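Long-range contact in cobalamin biosynthesis protein CobN (Mycobacterium tuberculosis, PDB 7C6O), which is the large, catalytic subunit of cobaltochelatase, the enzyme that inserts cobalt into the corrin ring during cobalamin biosynthesis: residues Asp1062-Asp1067 with Ile1097-Arg1102. Residues are numbered along the deposited sequence; the frame is centred on the assembly and turned at random.
Sequences DTREHD and IGDNTR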
ATOM      1  N   ASP A1062      15.020  -1.334  -0.778  1.00 14.29           N
ATOM      2  CA  ASP A1062      14.866   0.111  -0.761  0.60 17.40           C
ATOM      3  C   ASP A1062      14.698   0.699   0.631  1.00 20.71           C
ATOM      4  O   ASP A1062      14.647   1.927   0.763  1.00 23.27           O
ATOM      5  CB  ASP A1062      13.664   0.511  -1.628  0.60 19.18           C
ATOM      6  CG  ASP A1062      12.482  -0.428  -1.449  0.60 19.72           C
ATOM      7  OD1 ASP A1062      12.365  -1.062  -0.379  0.60 19.87           O
ATOM      8  OD2 ASP A1062      11.673  -0.543  -2.390  0.60 20.69           O
ATOM      9  N   THR A1063      14.588  -0.129   1.666  1.00 18.53           N
ATOM     10  CA  THR A1063      14.400   0.375   3.019  1.00 19.92           C
ATOM     11  C   THR A1063      15.351  -0.352   3.961  1.00 20.47           C
ATOM     12  O   THR A1063      15.650  -1.534   3.771  1.00 17.83           O
ATOM     13  CB  THR A1063      12.924   0.231   3.468  1.00 22.50           C
ATOM     14  OG1 THR A1063      12.518   1.409   4.181  1.00 23.44           O
ATOM     15  CG2 THR A1063      12.717  -0.988   4.352  1.00 23.27           C
ATOM     16  N   ARG A1064      15.858   0.377   4.955  1.00 18.98           N
ATOM     17  CA  ARG A1064      16.863  -0.149   5.869  1.00 18.39           C
ATOM     18  C   ARG A1064      16.275  -0.714   7.153  1.00 18.44           C
ATOM     19  O   ARG A1064      16.990  -1.403   7.888  1.00 21.57           O
ATOM     20  CB  ARG A1064      17.884   0.943   6.221  1.00 22.97           C
ATOM     21  CG  ARG A1064      19.063   1.010   5.274  0.66 26.36           C
ATOM     22  CD  ARG A1064      20.037  -0.133   5.522  1.00 28.75           C
ATOM     23  NE  ARG A1064      20.971  -0.296   4.410  0.78 28.71           N
ATOM     24  CZ  ARG A1064      20.997  -1.354   3.605  0.52 31.68           C
ATOM     25  NH1 ARG A1064      20.150  -2.357   3.796  1.00 34.73           N
ATOM     26  NH2 ARG A1064      21.878  -1.413   2.615  0.79 32.18           N
ATOM     27  N   GLU A1065      14.999  -0.445   7.436  1.00 15.63           N
ATOM     28  CA  GLU A1065      14.384  -0.905   8.677  1.00 19.21           C
ATOM     29  C   GLU A1065      14.318  -2.425   8.771  1.00 25.94           C
ATOM     30  O   GLU A1065      14.264  -2.963   9.882  1.00 30.39           O
ATOM     31  CB  GLU A1065      12.980  -0.313   8.810  1.00 16.92           C
ATOM     32  CG  GLU A1065      12.953   1.197   9.048  1.00 18.24           C
ATOM     33  CD  GLU A1065      13.054   2.021   7.769  1.00 16.26           C
ATOM     34  OE1 GLU A1065      13.381   1.461   6.698  1.00 15.84           O
ATOM     35  OE2 GLU A1065      12.804   3.241   7.840  1.00 14.78           O
ATOM     36  N   HIS A1066      14.312  -3.128   7.641  1.00 20.82           N
ATOM     37  CA  HIS A1066      14.343  -4.583   7.626  1.00 23.02           C
ATOM     38  C   HIS A1066      15.247  -5.030   6.487  1.00 19.17           C
ATOM     39  O   HIS A1066      15.633  -4.232   5.628  1.00 19.34           O
ATOM     40  CB  HIS A1066      12.937  -5.178   7.471  1.00 28.17           C
ATOM     41  CG  HIS A1066      12.319  -4.919   6.132  1.00 27.96           C
ATOM     42  ND1 HIS A1066      11.401  -3.915   5.916  1.00 28.09           N
ATOM     43  CD2 HIS A1066      12.494  -5.533   4.936  1.00 28.04           C
ATOM     44  CE1 HIS A1066      11.032  -3.924   4.647  1.00 28.88           C
ATOM     45  NE2 HIS A1066      11.684  -4.894   4.030  1.00 28.51           N
ATOM     46  N   ASP A1067      15.582  -6.319   6.473  1.00 17.38           N
ATOM     47  CA  ASP A1067      16.465  -6.861   5.446  1.00 14.98           C
ATOM     48  C   ASP A1067      15.834  -8.108   4.832  1.00 13.28           C
ATOM     49  O   ASP A1067      14.720  -8.509   5.184  1.00 15.00           O
ATOM     50  CB  ASP A1067      17.869  -7.153   6.007  1.00 15.25           C
ATOM     51  CG  ASP A1067      17.850  -8.066   7.222  1.00 17.09           C
ATOM     52  OD1 ASP A1067      17.282  -9.176   7.141  1.00 14.35           O
ATOM     53  OD2 ASP A1067      18.436  -7.679   8.259  1.00 17.19           O
ATOM     54  N   ILE A1097      20.857  -8.349  -6.045  1.00 16.18           N
ATOM     55  CA  ILE A1097      20.123  -7.429  -5.185  1.00 14.90           C
ATOM     56  C   ILE A1097      20.512  -6.014  -5.591  1.00 14.33           C
ATOM     57  O   ILE A1097      21.697  -5.659  -5.564  1.00 15.79           O
ATOM     58  CB  ILE A1097      20.427  -7.671  -3.698  1.00 14.59           C
ATOM     59  CG1 ILE A1097      19.819  -8.993  -3.224  1.00 14.69           C
ATOM     60  CG2 ILE A1097      19.931  -6.505  -2.851  1.00 15.57           C
ATOM     61  CD1 ILE A1097      18.310  -8.999  -3.206  1.00 15.03           C
ATOM     62  N   GLY A1098      19.526  -5.211  -5.976  1.00 12.33           N
ATOM     63  CA  GLY A1098      19.776  -3.803  -6.210  1.00 12.79           C
ATOM     64  C   GLY A1098      19.559  -3.005  -4.941  1.00 16.67           C
ATOM     65  O   GLY A1098      18.459  -3.011  -4.385  1.00 16.75           O
ATOM     66  N   ASP A1099      20.594  -2.323  -4.459  1.00 15.61           N
ATOM     67  CA  ASP A1099      20.522  -1.583  -3.201  1.00 14.83           C
ATOM     68  C   ASP A1099      20.181  -0.132  -3.519  1.00 14.66           C
ATOM     69  O   ASP A1099      21.051   0.651  -3.910  1.00 19.20           O
ATOM     70  CB  ASP A1099      21.836  -1.699  -2.429  1.00 13.86           C
ATOM     71  CG  ASP A1099      21.759  -1.090  -1.034  1.00 17.13           C
ATOM     72  OD1 ASP A1099      20.750  -0.427  -0.711  1.00 18.30           O
ATOM     73  OD2 ASP A1099      22.717  -1.279  -0.253  1.00 16.83           O
ATOM     74  N   ASN A1100      18.911   0.232  -3.343  1.00 14.38           N
ATOM     75  CA  ASN A1100      18.476   1.618  -3.466  1.00 14.11           C
ATOM     76  C   ASN A1100      18.006   2.172  -2.122  1.00 15.97           C
ATOM     77  O   ASN A1100      17.074   2.975  -2.054  1.00 15.29           O
ATOM     78  CB  ASN A1100      17.397   1.774  -4.541  1.00 13.12           C
ATOM     79  CG  ASN A1100      16.163   0.914  -4.294  1.00 14.97           C
ATOM     80  OD1 ASN A1100      16.242  -0.170  -3.718  1.00 12.64           O
ATOM     81  ND2 ASN A1100      15.010   1.390  -4.764  1.00 13.86           N
ATOM     82  N   THR A1101      18.656   1.746  -1.034  1.00 16.74           N
ATOM     83  CA  THR A1101      18.429   2.395   0.254  1.00 16.31           C
ATOM     84  C   THR A1101      18.988   3.811   0.260  1.00 19.95           C
ATOM     85  O   THR A1101      18.491   4.671   0.995  1.00 22.08           O
ATOM     86  CB  THR A1101      19.059   1.582   1.389  1.00 18.20           C
ATOM     87  OG1 THR A1101      20.460   1.394   1.133  1.00 15.04           O
ATOM     88  CG2 THR A1101      18.375   0.230   1.528  1.00 19.63           C
ATOM     89  N   ARG A1102      20.012   4.065  -0.549  1.00 17.01           N
ATOM     90  CA  ARG A1102      20.612   5.390  -0.696  1.00 21.57           C
ATOM     91  C   ARG A1102      20.550   5.780  -2.165  1.00 23.89           C
ATOM     92  O   ARG A1102      21.371   5.305  -2.971  1.00 26.28           O
ATOM     93  CB  ARG A1102      22.055   5.393  -0.192  1.00 25.13           C
ATOM     94  CG  ARG A1102      22.186   5.071   1.291  1.00 29.13           C
ATOM     95  CD  ARG A1102      23.528   4.419   1.612  1.00 33.16           C
ATOM     96  NE  ARG A1102      24.663   5.248   1.215  1.00 35.97           N
ATOM     97  CZ  ARG A1102      25.935   4.915   1.414  1.00 36.86           C
ATOM     98  NH1 ARG A1102      26.241   3.769   2.007  1.00 37.74           N
ATOM     99  NH2 ARG A1102      26.905   5.730   1.021  1.00 35.21           N
TER
HETATM  100  O   HOH W   1      12.403  -0.062  -5.075  1.00 16.86           O
HETATM  101  O   HOH W   2      21.985   1.897   3.525  1.00 37.17           O
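R1064 reaches across from the loop 1062-1067 and meets D1099 and T1101 with different parts of one guanidinium, an instructive example of a flat cation held at both edge and face. At the edge, NH2 forms a salt bridge with OD2 of D1099, the two atoms 3.0 Å apart. This is a single NH2-to-OD2 contact rather than a bidentate pair, with the guanidinium and carboxylate planes 73° apart. Over one face lies the methyl of T1101, with CG2 3.7 Å above the centre of the group. CG of R1064 itself packs on this threonine, 3.9 Å from CB of T1101, and the bend at chi2 (-75°) carries the chain on from there so that the guanidinium lies over CG2. Water closes the circuit, accepting from NE of R1064 at 2.6 Å and donating to OG1 of T1101.

The second shell sets these partners. OD1 of D1099 receives both the hydroxyl of T1101, 2.6 Å from OG1, and the backbone N of T1101, an Asx turn that holds the carboxylate and the threonine as one unit. OD1 is engaged by T1101, while OD2 takes the salt bridge from R1064 and also pairs with R1107 and R1109, a cluster likely to stabilise the aspartate's negative charge.

Farther along, the amide of N1100 lies against D1062, its OD1 3.3 Å from CA of D1062. Its ND2 is bonded to OD2 of D896.

The contact is buried where two neighbouring parallel strands, 1056-1061 and 1094-1099, run out into loops at the same end of a mixed sheet. Helix 1072-1089 joins them in a beta-alpha-beta crossover, and the loop 1062-1067 leads into it. N1100 and D1062 both touch T893 at the end of helix 887-893, while strand 1107-1110, antiparallel to 1094-1099, brings in the two further arginines.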